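Local coordinates for capsular polysaccharide export system protein KpsC (Thermosulfurimonas dismutans, PDB 6MGB), which acts as a beta-2,4 Kdo-transferase, probably in building the conserved glycolipid anchor of Gram-negative bacterial capsules, at residues G250-M255 / A295-Y300. Sequence-based numbering, arbitrary orientation.
With C5P (cytidine-5'-monophosphate), chain D.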
# COMPACT_ATOMS: atom_id res chain seq x y z
N GLY A 250 -7.12 3.55 -3.00
CA GLY A 250 -7.45 3.67 -4.41
C GLY A 250 -7.35 2.34 -5.14
O GLY A 250 -8.17 2.03 -6.00
N PHE A 251 -6.34 1.54 -4.80
CA PHE A 251 -6.23 0.21 -5.41
C PHE A 251 -7.32 -0.71 -4.90
O PHE A 251 -7.84 -1.54 -5.65
CB PHE A 251 -4.85 -0.39 -5.13
CG PHE A 251 -4.60 -1.67 -5.87
CD1 PHE A 251 -4.56 -1.68 -7.26
CD2 PHE A 251 -4.43 -2.86 -5.19
CE1 PHE A 251 -4.34 -2.85 -7.95
CE2 PHE A 251 -4.20 -4.04 -5.88
CZ PHE A 251 -4.16 -4.04 -7.26
N GLU A 252 -7.68 -0.60 -3.62
CA GLU A 252 -8.79 -1.39 -3.10
C GLU A 252 -10.08 -1.06 -3.84
O GLU A 252 -10.90 -1.94 -4.09
CB GLU A 252 -8.94 -1.15 -1.59
CG GLU A 252 -7.78 -1.71 -0.79
CD GLU A 252 -7.89 -1.44 0.69
OE1 GLU A 252 -8.78 -0.66 1.10
OE2 GLU A 252 -7.08 -2.02 1.45
N GLY A 253 -10.26 0.21 -4.21
CA GLY A 253 -11.39 0.57 -5.05
C GLY A 253 -11.27 0.00 -6.45
O GLY A 253 -12.24 -0.49 -7.03
N LEU A 254 -10.06 0.05 -7.02
CA LEU A 254 -9.83 -0.53 -8.34
C LEU A 254 -10.14 -2.02 -8.34
O LEU A 254 -10.73 -2.54 -9.30
CB LEU A 254 -8.39 -0.28 -8.78
CG LEU A 254 -8.08 -0.23 -10.28
CD1 LEU A 254 -8.76 0.96 -10.94
CD2 LEU A 254 -6.58 -0.16 -10.49
N MET A 255 -9.77 -2.72 -7.27
CA MET A 255 -10.04 -4.15 -7.17
C MET A 255 -11.54 -4.44 -7.19
O MET A 255 -11.95 -5.54 -7.58
CB MET A 255 -9.41 -4.72 -5.90
CG MET A 255 -7.89 -4.77 -5.96
SD MET A 255 -7.11 -4.99 -4.35
CE MET A 255 -7.88 -6.51 -3.79
N ALA A 295 0.70 -9.36 -9.55
CA ALA A 295 2.05 -8.92 -9.22
C ALA A 295 2.09 -8.23 -7.86
O ALA A 295 2.96 -8.51 -7.03
CB ALA A 295 2.59 -7.99 -10.31
N ALA A 296 1.14 -7.33 -7.61
CA ALA A 296 1.22 -6.47 -6.43
C ALA A 296 0.91 -7.24 -5.15
O ALA A 296 1.55 -7.01 -4.12
CB ALA A 296 0.27 -5.28 -6.58
N TYR A 297 -0.08 -8.13 -5.18
CA TYR A 297 -0.53 -8.80 -3.97
C TYR A 297 -0.03 -10.23 -3.82
O TYR A 297 0.16 -10.69 -2.69
CB TYR A 297 -2.07 -8.79 -3.90
CG TYR A 297 -2.66 -7.55 -3.24
CD1 TYR A 297 -2.28 -6.27 -3.64
CD2 TYR A 297 -3.62 -7.66 -2.24
CE1 TYR A 297 -2.82 -5.15 -3.04
CE2 TYR A 297 -4.17 -6.54 -1.64
CZ TYR A 297 -3.76 -5.28 -2.05
OH TYR A 297 -4.30 -4.16 -1.46
N LEU A 298 0.19 -10.96 -4.92
CA LEU A 298 0.65 -12.34 -4.82
C LEU A 298 2.18 -12.45 -4.86
O LEU A 298 2.78 -13.11 -4.01
CB LEU A 298 0.03 -13.20 -5.92
CG LEU A 298 -1.29 -13.88 -5.56
CD1 LEU A 298 -2.43 -12.88 -5.47
CD2 LEU A 298 -1.61 -14.98 -6.57
N LEU A 299 2.82 -11.81 -5.84
CA LEU A 299 4.25 -11.98 -6.06
C LEU A 299 5.11 -11.03 -5.22
O LEU A 299 6.15 -11.44 -4.69
CB LEU A 299 4.59 -11.77 -7.54
CG LEU A 299 3.86 -12.65 -8.55
CD1 LEU A 299 4.44 -12.43 -9.94
CD2 LEU A 299 3.92 -14.12 -8.17
N TYR A 300 4.69 -9.77 -5.10
CA TYR A 300 5.57 -8.75 -4.55
C TYR A 300 5.77 -8.91 -3.04
O TYR A 300 6.93 -8.93 -2.60
CB TYR A 300 5.03 -7.36 -4.92
CG TYR A 300 5.83 -6.16 -4.49
CD1 TYR A 300 7.16 -5.99 -4.84
CD2 TYR A 300 5.21 -5.14 -3.76
CE1 TYR A 300 7.87 -4.87 -4.44
CE2 TYR A 300 5.91 -4.02 -3.37
CZ TYR A 300 7.23 -3.88 -3.71
OH TYR A 300 7.92 -2.75 -3.32
O3P C5P D . -2.10 4.11 1.68
P C5P D . -2.84 4.56 2.92
O1P C5P D . -3.50 5.91 2.65
O2P C5P D . -2.07 4.65 4.23
O5' C5P D . -4.01 3.50 3.12
C5' C5P D . -3.80 2.27 3.80
C4' C5P D . -5.10 1.52 3.96
O4' C5P D . -5.90 2.19 4.97
C3' C5P D . -5.99 1.49 2.73
O3' C5P D . -5.64 0.46 1.83
C2' C5P D . -7.38 1.33 3.32
O2' C5P D . -7.65 -0.03 3.65
C1' C5P D . -7.27 2.14 4.61
N1 C5P D . -7.75 3.53 4.44
C2 C5P D . -9.12 3.92 4.92
N3 C5P D . -9.60 5.34 4.75
C4 C5P D . -8.74 6.34 4.11
C5 C5P D . -7.39 5.95 3.63
C6 C5P D . -6.91 4.53 3.81
O2 C5P D . -9.81 3.12 5.44
N4 C5P D . -9.21 7.71 3.94
O HOH W 1 -6.19 -4.51 0.27
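Phe251 and Tyr297 reach across from two nearly perpendicular helix segments, their side chains running past one another from opposite ends. The rings meet obliquely, planes at 43°, and the nearest atoms are CE2 of Phe251 and CE1 of Tyr297 at 3.3 Å. Phe251 turns one edge to Tyr297, a direction set by chi1 of -173°, which places CG beside the carbonyl carbon. Met255 fills the angle between the two rings: its CG lies near the rim of one Phe251 face, and chi1 of -70° with a near-extended chi2 carries SD over a face of Tyr297, 4.5 Å from the ring centroid, a Met-aromatic contact. Tyr297 OH reaches Glu252 through one water, which lies in the ring plane 2.6 Å from that hydroxyl and donates to Glu252 OE2. The extended Glu252 chain carries its carboxylate to the ribose of CMP: O2' donates to OE1 over 2.9 Å, and O3' gives OE2 a weak bond. Replacing Glu252 with alanine is likely to leave both ribose hydroxyls without this acceptor and the bridging water without its link to the nucleotide. Helix 248-255, following strand 241-244 of the parallel sheet, here meets helix 289-299, which leads into strand 302-305 of the mixed sheet, consistent with a two-domain GT-B fold joined beside the CMP pocket; Phe293 and Phe76 extend the aromatic cluster around Tyr297, while Leu130 and Ile133 of helix 120-135 pack against Met255.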